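Local coordinates for protein dehydrogenase (Thermotoga maritima, PDB 3EZY) that catalyses the NAD(+)-dependent oxidation of myo-inositol to 2-keto-myo-inositol (scyllo-inosose), probably as a step in myo-inositol degradation, at residues H17-K22 / R280-Y285; K131-A136 / R182-E187; V192-S197 / A213-R218; V255-V260 / R269-L274. All blocks are in the same frame, centred on the assembly; numbering follows the deposited sequence.

In the fold
Interaction 1 joins parts of the chain far apart in sequence: helix 12-20 of the NAD-binding Rossmann fold meets helix 277-298, and the other three contacts lie between them in sequence. Interactions 2, 3 and 4 follow one another along the chain. Interactions 2 and 3 belong to the C-terminal domain of the Gfo/Idh/MocA family, with centres about 21 Å apart; helix 174-185 of the former leads into strand 189-197 of the latter. Interaction 4 closes the base of a projecting hairpin, its centre about 31 Å from that of interaction 3. It touches interaction 1 through Leu274 and Arg280. Interaction 1 packs helix against helix, while interactions 3 and 4 sit at subunit interfaces of the tetramer.

Interaction 1. Residues H17-K22 / R280-Y285; sequences HAENLK and RYRDSY
Helix 12-20 meets helix 277-298 with the backbones well apart, His17 and Tyr285 having the nearest CA atoms at 7.0 Å. The first helix belongs to the NAD-binding Rossmann fold and carries part of what is probably a GxGxxG turn. Arg282 bridges the gap. Its chain bends at chi2 and chi3, and Arg282 NH1 donates to Asn20 OD1 at 2.9 Å. The bond is bent, 130° at the hydrogen, and the donor stands above the amide plane. Glu19 OE1 lies at the edge of the same guanidinium, in a salt bridge of 3.6 Å to Arg282 NH2. Glu19 has a second cationic partner, Lys46, at OE2. The His17 and Tyr285 rings meet obliquely, planes 81° apart, with His17 CE1 3.7 Å from Tyr285 CD1. His17 NE2 is hydrogen-bonded to Glu94. One water joins three polar atoms: it accepts from Asn20 ND2 at 2.7 Å, lies 2.8 Å from His17 ND1 and donates weakly to Tyr285 O.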
loop_
_atom_site.group_PDB
_atom_site.type_symbol
_atom_site.label_atom_id
_atom_site.label_comp_id
_atom_site.label_asym_id
_atom_site.label_seq_id
_atom_site.Cartn_x
_atom_site.Cartn_y
_atom_site.Cartn_z
ATOM N N HIS A 17 -0.414 -2.132 -33.805
ATOM C CA HIS A 17 -1.781 -2.461 -34.321
ATOM C C HIS A 17 -1.731 -3.683 -35.274
ATOM O O HIS A 17 -2.554 -4.618 -35.173
ATOM C CB HIS A 17 -2.387 -1.246 -35.050
ATOM C CG HIS A 17 -2.789 -0.130 -34.140
ATOM N ND1 HIS A 17 -3.620 -0.317 -33.053
ATOM C CD2 HIS A 17 -2.528 1.204 -34.191
ATOM C CE1 HIS A 17 -3.841 0.851 -32.468
ATOM N NE2 HIS A 17 -3.192 1.790 -33.145
ATOM N N ALA A 18 -0.755 -3.676 -36.188
ATOM C CA ALA A 18 -0.625 -4.740 -37.201
ATOM C C ALA A 18 -0.400 -6.101 -36.529
ATOM O O ALA A 18 -0.977 -7.099 -36.946
ATOM C CB ALA A 18 0.551 -4.444 -38.134
ATOM N N GLU A 19 0.461 -6.128 -35.507
ATOM C CA GLU A 19 0.721 -7.350 -34.731
ATOM C C GLU A 19 -0.494 -7.776 -33.913
ATOM O O GLU A 19 -0.794 -8.973 -33.860
ATOM C CB GLU A 19 1.994 -7.201 -33.880
ATOM C CG GLU A 19 3.274 -7.299 -34.775
ATOM C CD GLU A 19 4.556 -6.845 -34.091
ATOM O OE1 GLU A 19 4.518 -6.517 -32.878
ATOM O OE2 GLU A 19 5.609 -6.796 -34.792
ATOM N N ASN A 20 -1.224 -6.820 -33.332
ATOM C CA ASN A 20 -2.436 -7.119 -32.545
ATOM C C ASN A 20 -3.547 -7.752 -33.371
ATOM O O ASN A 20 -4.399 -8.457 -32.843
ATOM C CB ASN A 20 -2.985 -5.868 -31.821
ATOM C CG ASN A 20 -2.197 -5.526 -30.531
ATOM O OD1 ASN A 20 -1.403 -6.319 -30.062
ATOM N ND2 ASN A 20 -2.436 -4.350 -29.970
ATOM N N LEU A 21 -3.569 -7.489 -34.669
ATOM C CA LEU A 21 -4.597 -8.068 -35.512
ATOM C C LEU A 21 -4.683 -9.601 -35.466
ATOM O O LEU A 21 -5.752 -10.145 -35.661
ATOM C CB LEU A 21 -4.562 -7.496 -36.922
ATOM C CG LEU A 21 -5.261 -6.118 -36.903
ATOM C CD1 LEU A 21 -4.868 -5.225 -38.078
ATOM C CD2 LEU A 21 -6.786 -6.238 -36.802
ATOM N N LYS A 22 -3.591 -10.296 -35.148
ATOM C CA LYS A 22 -3.647 -11.750 -34.905
ATOM C C LYS A 22 -4.380 -12.110 -33.610
ATOM O O LYS A 22 -4.818 -13.240 -33.416
ATOM C CB LYS A 22 -2.245 -12.316 -34.830
ATOM C CG LYS A 22 -1.402 -11.925 -36.025
ATOM C CD LYS A 22 -1.765 -10.538 -36.544
ATOM C CE LYS A 22 -0.698 -10.060 -37.484
ATOM N NZ LYS A 22 -0.238 -11.187 -38.349
ATOM N N ARG A 280 3.900 -0.804 -21.250
ATOM C CA ARG A 280 2.905 0.168 -20.754
ATOM C C ARG A 280 1.581 0.150 -21.549
ATOM O O ARG A 280 0.478 0.158 -20.963
ATOM C CB ARG A 280 3.485 1.602 -20.722
ATOM C CG ARG A 280 2.434 2.706 -20.433
ATOM C CD ARG A 280 1.954 2.579 -18.977
ATOM N NE ARG A 280 0.896 3.520 -18.607
ATOM C CZ ARG A 280 -0.397 3.391 -18.928
ATOM N NH1 ARG A 280 -0.811 2.375 -19.689
ATOM N NH2 ARG A 280 -1.285 4.306 -18.527
ATOM N N TYR A 281 1.687 0.158 -22.875
ATOM C CA TYR A 281 0.538 0.547 -23.698
ATOM C C TYR A 281 -0.132 -0.552 -24.499
ATOM O O TYR A 281 -1.212 -0.347 -25.090
ATOM C CB TYR A 281 0.953 1.658 -24.680
ATOM C CG TYR A 281 1.147 3.055 -24.069
ATOM C CD1 TYR A 281 2.341 3.724 -24.224
ATOM C CD2 TYR A 281 0.110 3.699 -23.370
ATOM C CE1 TYR A 281 2.522 5.002 -23.726
ATOM C CE2 TYR A 281 0.265 4.966 -22.853
ATOM C CZ TYR A 281 1.479 5.620 -23.050
ATOM O OH TYR A 281 1.674 6.871 -22.541
ATOM N N ARG A 282 0.517 -1.701 -24.582
ATOM C CA ARG A 282 0.051 -2.724 -25.515
ATOM C C ARG A 282 -1.400 -3.159 -25.300
ATOM O O ARG A 282 -2.164 -3.317 -26.279
ATOM C CB ARG A 282 0.987 -3.945 -25.458
ATOM C CG ARG A 282 0.368 -5.244 -25.950
ATOM C CD ARG A 282 0.479 -5.408 -27.439
ATOM N NE ARG A 282 1.825 -5.796 -27.886
ATOM C CZ ARG A 282 2.214 -5.836 -29.172
ATOM N NH1 ARG A 282 1.367 -5.510 -30.150
ATOM N NH2 ARG A 282 3.455 -6.196 -29.489
ATOM N N ASP A 283 -1.797 -3.366 -24.043
ATOM C CA ASP A 283 -3.168 -3.806 -23.782
ATOM C C ASP A 283 -4.203 -2.741 -24.128
ATOM O O ASP A 283 -5.284 -3.078 -24.603
ATOM C CB ASP A 283 -3.390 -4.237 -22.331
ATOM C CG ASP A 283 -4.802 -4.753 -22.102
ATOM O OD1 ASP A 283 -5.235 -5.677 -22.855
ATOM O OD2 ASP A 283 -5.508 -4.222 -21.189
ATOM N N SER A 284 -3.886 -1.466 -23.890
ATOM C CA SER A 284 -4.834 -0.378 -24.246
ATOM C C SER A 284 -4.982 -0.280 -25.767
ATOM O O SER A 284 -6.065 -0.066 -26.279
ATOM C CB SER A 284 -4.390 0.981 -23.666
ATOM O OG SER A 284 -3.244 1.498 -24.320
ATOM N N TYR A 285 -3.897 -0.475 -26.521
ATOM C CA TYR A 285 -4.057 -0.507 -27.979
ATOM C C TYR A 285 -4.870 -1.707 -28.463
ATOM O O TYR A 285 -5.702 -1.599 -29.389
ATOM C CB TYR A 285 -2.686 -0.485 -28.671
ATOM C CG TYR A 285 -2.003 0.850 -28.623
ATOM C CD1 TYR A 285 -2.596 1.978 -29.186
ATOM C CD2 TYR A 285 -0.738 0.972 -28.068
ATOM C CE1 TYR A 285 -1.960 3.225 -29.159
ATOM C CE2 TYR A 285 -0.078 2.201 -28.039
ATOM C CZ TYR A 285 -0.694 3.317 -28.606
ATOM O OH TYR A 285 -0.046 4.520 -28.541
HETATM O O HOH W 1 -3.915 -2.562 -31.412
#

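Interaction 2. Residues K131-A136 / R182-E187; sequences KKLKEA and RYIMGE
Lys134 NZ is gripped by two partners: it donates to Tyr183 O at 3.0 Å and to a water at 3.1 Å. The lysine comes almost straight onto the carbonyl, with a C=O...N angle of 165°. The water donates in turn to Lys134 O and to Ile184 O, the latter at 2.7 Å. It therefore links the two helix backbones as well as the ammonium group. Helix 128-138 and helix 174-185 come close here, in the C-terminal domain of the Gfo/Idh/MocA family. The CA atoms of Lys134 and Ile184 are 4.9 Å apart.

The Lys134 chain crosses the Tyr183 side chain at about a right angle. Its CG sits over the centre of one ring face, in a CH-pi contact 3.7 Å from the ring centroid. Bends at chi2 (-92°) and chi4 (-41°) shape the chain on its way to NZ, which makes an off-centre cation-pi contact with the same ring. Deeper in, Ile184 CD1 packs on Lys134 CB at 3.6 Å. Leu133 CD2 meets Ile184 CG2, and both residues also touch Val243 of strand 238-245. The helix pair thus rests on the large sheet. Just past helix 174-185, Gly186 turns the chain with positive phi. The ammonium charge is probably eased by the carbonyl at that helix's C-terminal end and by the ring, with Glu138 adding only a weak, long ion pair.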
loop_
_atom_site.group_PDB
_atom_site.type_symbol
_atom_site.label_atom_id
_atom_site.label_comp_id
_atom_site.label_asym_id
_atom_site.label_seq_id
_atom_site.Cartn_x
_atom_site.Cartn_y
_atom_site.Cartn_z
ATOM N N LYS A 131 -10.424 3.278 -17.457
ATOM C CA LYS A 131 -11.794 2.863 -17.793
ATOM C C LYS A 131 -12.648 2.484 -16.572
ATOM O O LYS A 131 -13.796 2.876 -16.456
ATOM C CB LYS A 131 -11.742 1.674 -18.764
ATOM C CG LYS A 131 -13.111 1.166 -19.247
ATOM C CD LYS A 131 -12.879 0.398 -20.571
ATOM C CE LYS A 131 -13.910 -0.712 -20.808
ATOM N NZ LYS A 131 -15.282 -0.278 -20.527
ATOM N N LYS A 132 -12.082 1.685 -15.683
ATOM C CA LYS A 132 -12.787 1.305 -14.487
ATOM C C LYS A 132 -13.103 2.543 -13.640
ATOM O O LYS A 132 -14.196 2.668 -13.067
ATOM C CB LYS A 132 -11.963 0.265 -13.701
ATOM C CG LYS A 132 -12.532 0.002 -12.324
ATOM C CD LYS A 132 -13.353 -1.305 -12.184
ATOM C CE LYS A 132 -14.048 -1.764 -13.426
ATOM N NZ LYS A 132 -14.970 -2.909 -13.075
ATOM N N LEU A 133 -12.166 3.491 -13.587
ATOM C CA LEU A 133 -12.394 4.718 -12.832
ATOM C C LEU A 133 -13.500 5.554 -13.498
ATOM O O LEU A 133 -14.398 6.065 -12.823
ATOM C CB LEU A 133 -11.097 5.546 -12.741
ATOM C CG LEU A 133 -11.201 6.821 -11.884
ATOM C CD1 LEU A 133 -9.881 7.149 -11.160
ATOM C CD2 LEU A 133 -11.651 8.014 -12.723
ATOM N N LYS A 134 -13.442 5.695 -14.819
ATOM C CA LYS A 134 -14.505 6.416 -15.547
ATOM C C LYS A 134 -15.897 5.820 -15.258
ATOM O O LYS A 134 -16.851 6.574 -15.014
ATOM C CB LYS A 134 -14.218 6.433 -17.058
ATOM C CG LYS A 134 -15.227 7.243 -17.922
ATOM C CD LYS A 134 -16.324 6.302 -18.408
ATOM C CE LYS A 134 -17.326 6.991 -19.351
ATOM N NZ LYS A 134 -17.694 8.375 -18.896
ATOM N N GLU A 135 -16.011 4.494 -15.288
ATOM C CA GLU A 135 -17.285 3.805 -14.984
ATOM C C GLU A 135 -17.740 4.051 -13.563
ATOM O O GLU A 135 -18.907 4.408 -13.327
ATOM C CB GLU A 135 -17.146 2.309 -15.247
ATOM C CG GLU A 135 -17.139 2.045 -16.759
ATOM C CD GLU A 135 -16.659 0.666 -17.151
ATOM O OE1 GLU A 135 -16.116 -0.074 -16.308
ATOM O OE2 GLU A 135 -16.808 0.329 -18.340
ATOM N N ALA A 136 -16.828 3.903 -12.599
ATOM C CA ALA A 136 -17.206 4.256 -11.242
ATOM C C ALA A 136 -17.710 5.703 -11.106
ATOM O O ALA A 136 -18.700 5.935 -10.449
ATOM C CB ALA A 136 -16.125 3.960 -10.229
ATOM N N ARG A 182 -12.408 15.134 -20.379
ATOM C CA ARG A 182 -13.762 15.152 -20.899
ATOM C C ARG A 182 -14.394 13.780 -20.695
ATOM O O ARG A 182 -15.538 13.683 -20.291
ATOM C CB ARG A 182 -13.770 15.472 -22.406
ATOM C CG ARG A 182 -13.281 16.900 -22.702
ATOM C CD ARG A 182 -13.336 17.208 -24.214
ATOM N NE ARG A 182 -14.693 17.130 -24.742
ATOM C CZ ARG A 182 -15.149 16.201 -25.577
ATOM N NH1 ARG A 182 -14.358 15.217 -25.998
ATOM N NH2 ARG A 182 -16.424 16.258 -25.986
ATOM N N TYR A 183 -13.642 12.728 -20.992
ATOM C CA TYR A 183 -14.148 11.369 -20.877
ATOM C C TYR A 183 -14.497 11.006 -19.432
ATOM O O TYR A 183 -15.549 10.408 -19.169
ATOM C CB TYR A 183 -13.059 10.456 -21.351
ATOM C CG TYR A 183 -13.289 8.984 -21.229
ATOM C CD1 TYR A 183 -14.337 8.334 -21.910
ATOM C CD2 TYR A 183 -12.377 8.210 -20.515
ATOM C CE1 TYR A 183 -14.485 6.955 -21.816
ATOM C CE2 TYR A 183 -12.517 6.865 -20.422
ATOM C CZ TYR A 183 -13.559 6.246 -21.058
ATOM O OH TYR A 183 -13.630 4.894 -20.924
ATOM N N ILE A 184 -13.622 11.375 -18.497
ATOM C CA ILE A 184 -13.857 11.044 -17.086
ATOM C C ILE A 184 -14.984 11.903 -16.490
ATOM O O ILE A 184 -15.821 11.400 -15.755
ATOM C CB ILE A 184 -12.603 11.265 -16.210
ATOM C CG1 ILE A 184 -11.408 10.389 -16.665
ATOM C CG2 ILE A 184 -12.935 11.113 -14.683
ATOM C CD1 ILE A 184 -11.604 8.928 -16.603
ATOM N N MET A 185 -14.992 13.196 -16.791
ATOM C CA MET A 185 -15.908 14.102 -16.105
ATOM C C MET A 185 -17.302 14.184 -16.728
ATOM O O MET A 185 -18.232 14.646 -16.067
ATOM C CB MET A 185 -15.315 15.503 -15.941
ATOM C CG MET A 185 -14.060 15.552 -15.007
ATOM S SD MET A 185 -14.238 15.089 -13.246
ATOM C CE MET A 185 -14.476 16.771 -12.687
ATOM N N GLY A 186 -17.432 13.742 -17.976
ATOM C CA GLY A 186 -18.723 13.639 -18.609
ATOM C C GLY A 186 -19.314 15.003 -18.936
ATOM O O GLY A 186 -20.521 15.129 -19.130
ATOM N N GLU A 187 -18.467 16.027 -19.004
ATOM C CA GLU A 187 -18.926 17.366 -19.370
ATOM C C GLU A 187 -17.799 18.133 -20.008
ATOM O O GLU A 187 -16.633 17.696 -19.982
ATOM C CB GLU A 187 -19.440 18.152 -18.166
ATOM C CG GLU A 187 -18.420 18.226 -17.051
ATOM C CD GLU A 187 -18.807 19.192 -15.931
ATOM O OE1 GLU A 187 -19.347 20.287 -16.237
ATOM O OE2 GLU A 187 -18.500 18.874 -14.759
HETATM O O HOH W 2 -17.386 9.242 -15.920
#

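Interaction 3. Residues V192-S197 / A213-R218; sequences VFADGS and AVVVLR
The Phe193 ring meets Val216 CG2 obliquely across the strand pair, and it stacks on Phe193 of the third subunit. Strands 189-197 and 212-219 are antiparallel neighbours in the large sheet of the C-terminal domain; segments 192-197 and 213-218 run at 173°. Phe193 with Val216 and Asp195 with Val214 are the hydrogen-bonded pairs. Val216 N to Phe193 O is the shortest of their four bonds, at 2.7 Å. Val216 O takes Phe193 N, 2.9 Å away. On the face of Val192, Ala194, Val215 and Leu217, Val192 CG1 touches Val215 CG1 at 3.7 Å, and Val192 CG2 lies beside Leu217 CD2. Ala194 CB reaches Val215 CG2 at 3.8 Å. Helices 306-325, 169-172 and 174-185 cover this face. Asp195 OD1 accepts from Gly196 N. Arg218 of the third subunit forms an intersubunit salt bridge to Asp195 OD2. The first face is thus apolar, while that of Phe193, Asp195, Val214 and Val216 also meets the third subunit, by aromatic stacking and paired charges.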
loop_
_atom_site.group_PDB
_atom_site.type_symbol
_atom_site.label_atom_id
_atom_site.label_comp_id
_atom_site.label_asym_id
_atom_site.label_seq_id
_atom_site.Cartn_x
_atom_site.Cartn_y
_atom_site.Cartn_z
ATOM N N VAL A 192 -9.529 27.538 -19.628
ATOM C CA VAL A 192 -8.274 26.898 -19.328
ATOM C C VAL A 192 -7.226 27.941 -18.932
ATOM O O VAL A 192 -7.198 29.045 -19.480
ATOM C CB VAL A 192 -7.795 26.146 -20.588
ATOM C CG1 VAL A 192 -6.375 25.763 -20.506
ATOM C CG2 VAL A 192 -8.677 24.915 -20.856
ATOM N N PHE A 193 -6.358 27.596 -17.990
ATOM C CA PHE A 193 -5.155 28.376 -17.718
ATOM C C PHE A 193 -3.939 27.456 -17.729
ATOM O O PHE A 193 -3.984 26.379 -17.124
ATOM C CB PHE A 193 -5.216 29.025 -16.342
ATOM C CG PHE A 193 -3.912 29.651 -15.935
ATOM C CD1 PHE A 193 -3.606 30.922 -16.335
ATOM C CD2 PHE A 193 -2.968 28.929 -15.209
ATOM C CE1 PHE A 193 -2.425 31.500 -16.002
ATOM C CE2 PHE A 193 -1.761 29.494 -14.848
ATOM C CZ PHE A 193 -1.467 30.785 -15.258
ATOM N N ALA A 194 -2.857 27.869 -18.365
ATOM C CA ALA A 194 -1.718 26.999 -18.481
ATOM C C ALA A 194 -0.445 27.746 -18.165
ATOM O O ALA A 194 -0.327 28.928 -18.491
ATOM C CB ALA A 194 -1.652 26.379 -19.924
ATOM N N ASP A 195 0.512 27.081 -17.503
ATOM C CA ASP A 195 1.880 27.606 -17.461
ATOM C C ASP A 195 2.858 26.463 -17.757
ATOM O O ASP A 195 2.478 25.296 -17.692
ATOM C CB ASP A 195 2.200 28.320 -16.132
ATOM C CG ASP A 195 3.355 29.345 -16.267
ATOM O OD1 ASP A 195 4.100 29.388 -17.299
ATOM O OD2 ASP A 195 3.575 30.069 -15.302
ATOM N N GLY A 196 4.103 26.781 -18.091
ATOM C CA GLY A 196 5.056 25.733 -18.457
ATOM C C GLY A 196 6.433 26.339 -18.277
ATOM O O GLY A 196 6.547 27.552 -18.328
ATOM N N SER A 197 7.452 25.491 -18.061
ATOM C CA SER A 197 8.842 25.897 -17.873
ATOM C C SER A 197 9.775 24.932 -18.569
ATOM O O SER A 197 9.363 23.861 -19.015
ATOM C CB SER A 197 9.197 25.894 -16.375
ATOM O OG SER A 197 8.454 26.855 -15.641
ATOM N N ALA A 213 4.677 21.289 -17.449
ATOM C CA ALA A 213 3.559 22.221 -17.523
ATOM C C ALA A 213 2.444 21.829 -16.569
ATOM O O ALA A 213 2.339 20.668 -16.141
ATOM C CB ALA A 213 3.035 22.289 -18.917
ATOM N N VAL A 214 1.629 22.824 -16.244
ATOM C CA VAL A 214 0.449 22.673 -15.422
ATOM C C VAL A 214 -0.700 23.347 -16.191
ATOM O O VAL A 214 -0.486 24.404 -16.807
ATOM C CB VAL A 214 0.657 23.365 -14.050
ATOM C CG1 VAL A 214 -0.685 23.492 -13.319
ATOM C CG2 VAL A 214 1.646 22.618 -13.203
ATOM N N VAL A 215 -1.894 22.737 -16.182
ATOM C CA VAL A 215 -3.055 23.290 -16.859
ATOM C C VAL A 215 -4.284 23.185 -15.947
ATOM O O VAL A 215 -4.601 22.108 -15.436
ATOM C CB VAL A 215 -3.373 22.532 -18.176
ATOM C CG1 VAL A 215 -4.696 23.017 -18.757
ATOM C CG2 VAL A 215 -2.263 22.701 -19.203
ATOM N N VAL A 216 -4.947 24.298 -15.702
ATOM C CA VAL A 216 -6.149 24.313 -14.901
ATOM C C VAL A 216 -7.343 24.346 -15.827
ATOM O O VAL A 216 -7.356 25.099 -16.800
ATOM C CB VAL A 216 -6.233 25.589 -14.025
ATOM C CG1 VAL A 216 -7.565 25.610 -13.225
ATOM C CG2 VAL A 216 -5.043 25.673 -13.112
ATOM N N LEU A 217 -8.359 23.546 -15.504
ATOM C CA LEU A 217 -9.572 23.427 -16.296
ATOM C C LEU A 217 -10.745 23.866 -15.426
ATOM O O LEU A 217 -10.836 23.465 -14.276
ATOM C CB LEU A 217 -9.826 21.972 -16.694
ATOM C CG LEU A 217 -8.640 21.188 -17.262
ATOM C CD1 LEU A 217 -9.060 19.703 -17.456
ATOM C CD2 LEU A 217 -8.194 21.801 -18.593
ATOM N N ARG A 218 -11.626 24.696 -15.979
ATOM C CA ARG A 218 -12.921 24.946 -15.383
ATOM C C ARG A 218 -13.998 24.305 -16.267
ATOM O O ARG A 218 -14.182 24.659 -17.474
ATOM C CB ARG A 218 -13.179 26.444 -15.215
ATOM C CG ARG A 218 -14.641 26.747 -14.969
ATOM C CD ARG A 218 -14.888 28.228 -14.709
ATOM N NE ARG A 218 -14.380 28.636 -13.408
ATOM C CZ ARG A 218 -15.070 28.548 -12.274
ATOM N NH1 ARG A 218 -16.311 28.064 -12.274
ATOM N NH2 ARG A 218 -14.513 28.937 -11.139
#

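Interaction 4. Residues V255-V260 / R269-L274; sequences VRETTV and RGSRYL
Glu257 N donates to Arg272 O at 2.9 Å, and Leu274 N donates to Val255 O at 3.2 Å. These two bonds flank the single bridge between Arg256 and Tyr273, at the base of the hairpin formed by strands 260-264 and 267-270. Further out, a water donates to Thr258 O and Val260 O and accepts from Ser271 N at 2.8 Å, bridging the two segments.

Arg256 and Tyr273 lie side by side, pointing the same way. Arg256 NE comes 3.3 Å from Tyr273 CE1, and the guanidinium carbon makes an off-centre cation-pi contact, with the planes 42° apart. Arg256 NH2 forms salt bridges with Asp253 of its own chain and with Asp268 of the fourth subunit. Tyr273 OH is hydrogen-bonded to the other carboxylate oxygen of that Asp268. Glu257 OE2 and Arg272 NH2 form only a long salt bridge of 3.8 Å; the arginine's stronger partner is Glu279. Leu274 CD1 packs on Val255 CG1 at 3.6 Å. Val260 continues the sheet into a strand of the second subunit. The backbone bonds and water close the hairpin base, while the polar ends of the arginine–tyrosine pair join it to another chain of the tetramer.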
loop_
_atom_site.group_PDB
_atom_site.type_symbol
_atom_site.label_atom_id
_atom_site.label_comp_id
_atom_site.label_asym_id
_atom_site.label_seq_id
_atom_site.Cartn_x
_atom_site.Cartn_y
_atom_site.Cartn_z
ATOM N N VAL A 255 0.991 1.060 -12.691
ATOM C CA VAL A 255 1.211 -0.374 -12.625
ATOM C C VAL A 255 2.707 -0.623 -12.338
ATOM O O VAL A 255 3.578 0.093 -12.861
ATOM C CB VAL A 255 0.752 -0.991 -13.961
ATOM C CG1 VAL A 255 1.168 -2.433 -14.086
ATOM C CG2 VAL A 255 -0.800 -0.801 -14.162
ATOM N N ARG A 256 3.007 -1.614 -11.491
ATOM C CA ARG A 256 4.383 -1.978 -11.242
ATOM C C ARG A 256 4.649 -3.304 -11.961
ATOM O O ARG A 256 3.732 -4.075 -12.266
ATOM C CB ARG A 256 4.706 -2.205 -9.737
ATOM C CG ARG A 256 4.133 -1.242 -8.684
ATOM C CD ARG A 256 4.653 0.134 -8.856
ATOM N NE ARG A 256 4.279 1.054 -7.774
ATOM C CZ ARG A 256 3.162 1.775 -7.739
ATOM N NH1 ARG A 256 2.267 1.646 -8.703
ATOM N NH2 ARG A 256 2.943 2.629 -6.752
ATOM N N GLU A 257 5.913 -3.590 -12.183
ATOM C CA GLU A 257 6.282 -4.812 -12.899
ATOM C C GLU A 257 5.801 -6.049 -12.140
ATOM O O GLU A 257 5.418 -7.032 -12.735
ATOM C CB GLU A 257 7.806 -4.885 -13.034
ATOM C CG GLU A 257 8.275 -6.127 -13.836
ATOM C CD GLU A 257 9.785 -6.429 -13.694
ATOM O OE1 GLU A 257 10.389 -6.219 -12.592
ATOM O OE2 GLU A 257 10.345 -6.939 -14.695
ATOM N N THR A 258 5.819 -5.998 -10.811
ATOM C CA THR A 258 5.618 -7.219 -10.081
ATOM C C THR A 258 4.898 -6.897 -8.736
ATOM O O THR A 258 4.820 -5.746 -8.360
ATOM C CB THR A 258 7.018 -7.741 -9.886
ATOM O OG1 THR A 258 7.318 -8.881 -10.740
ATOM C CG2 THR A 258 7.387 -7.843 -8.517
ATOM N N THR A 259 4.371 -7.914 -8.041
ATOM C CA THR A 259 3.785 -7.722 -6.720
ATOM C C THR A 259 4.802 -7.913 -5.585
ATOM O O THR A 259 4.427 -7.957 -4.418
ATOM C CB THR A 259 2.571 -8.626 -6.441
ATOM O OG1 THR A 259 2.994 -9.995 -6.331
ATOM C CG2 THR A 259 1.488 -8.446 -7.501
ATOM N N VAL A 260 6.082 -7.969 -5.916
ATOM C CA VAL A 260 7.116 -8.261 -4.920
ATOM C C VAL A 260 7.561 -7.036 -4.158
ATOM O O VAL A 260 7.715 -5.933 -4.736
ATOM C CB VAL A 260 8.377 -8.943 -5.612
ATOM C CG1 VAL A 260 9.458 -9.317 -4.595
ATOM C CG2 VAL A 260 7.958 -10.197 -6.376
ATOM N N ARG A 269 10.664 -1.800 -0.091
ATOM C CA ARG A 269 10.970 -1.412 -1.473
ATOM C C ARG A 269 10.120 -2.217 -2.435
ATOM O O ARG A 269 10.193 -3.450 -2.472
ATOM C CB ARG A 269 12.450 -1.686 -1.806
ATOM C CG ARG A 269 13.410 -1.027 -0.799
ATOM C CD ARG A 269 14.880 -1.219 -1.193
ATOM N NE ARG A 269 15.144 -0.469 -2.405
ATOM C CZ ARG A 269 16.340 -0.362 -2.976
ATOM N NH1 ARG A 269 17.390 -0.981 -2.423
ATOM N NH2 ARG A 269 16.474 0.354 -4.102
ATOM N N GLY A 270 9.324 -1.507 -3.220
ATOM C CA GLY A 270 8.443 -2.131 -4.222
ATOM C C GLY A 270 9.128 -2.316 -5.561
ATOM O O GLY A 270 10.242 -1.861 -5.739
ATOM N N SER A 271 8.454 -2.977 -6.509
ATOM C CA SER A 271 8.969 -3.207 -7.859
ATOM C C SER A 271 9.040 -1.917 -8.688
ATOM O O SER A 271 8.327 -0.955 -8.402
ATOM C CB SER A 271 8.037 -4.199 -8.552
ATOM O OG SER A 271 8.558 -4.573 -9.794
ATOM N N ARG A 272 9.879 -1.897 -9.724
ATOM C CA ARG A 272 9.934 -0.756 -10.629
ATOM C C ARG A 272 8.561 -0.496 -11.311
ATOM O O ARG A 272 7.768 -1.398 -11.544
ATOM C CB ARG A 272 11.021 -0.999 -11.709
ATOM C CG ARG A 272 10.661 -2.126 -12.703
ATOM C CD ARG A 272 11.544 -2.075 -13.983
ATOM N NE ARG A 272 11.167 -3.051 -15.018
ATOM C CZ ARG A 272 10.317 -2.834 -16.026
ATOM N NH1 ARG A 272 9.688 -1.666 -16.181
ATOM N NH2 ARG A 272 10.086 -3.812 -16.901
ATOM N N TYR A 273 8.313 0.754 -11.666
ATOM C CA TYR A 273 7.137 1.143 -12.453
ATOM C C TYR A 273 7.345 0.667 -13.868
ATOM O O TYR A 273 8.495 0.471 -14.302
ATOM C CB TYR A 273 7.015 2.686 -12.487
ATOM C CG TYR A 273 6.561 3.326 -11.189
ATOM C CD1 TYR A 273 6.871 2.764 -9.950
ATOM C CD2 TYR A 273 5.820 4.509 -11.206
ATOM C CE1 TYR A 273 6.426 3.349 -8.778
ATOM C CE2 TYR A 273 5.380 5.099 -10.065
ATOM C CZ TYR A 273 5.664 4.535 -8.848
ATOM O OH TYR A 273 5.209 5.167 -7.706
ATOM N N LEU A 274 6.248 0.503 -14.606
ATOM C CA LEU A 274 6.356 0.259 -16.043
ATOM C C LEU A 274 7.099 1.409 -16.721
ATOM O O LEU A 274 6.954 2.591 -16.363
ATOM C CB LEU A 274 5.006 0.098 -16.692
ATOM C CG LEU A 274 4.229 -1.048 -16.141
ATOM C CD1 LEU A 274 2.905 -1.157 -16.932
ATOM C CD2 LEU A 274 5.046 -2.330 -16.149
HETATM O O HOH W 3 7.116 0.316 -6.573
HETATM O O HOH W 4 6.011 -4.310 -5.945
#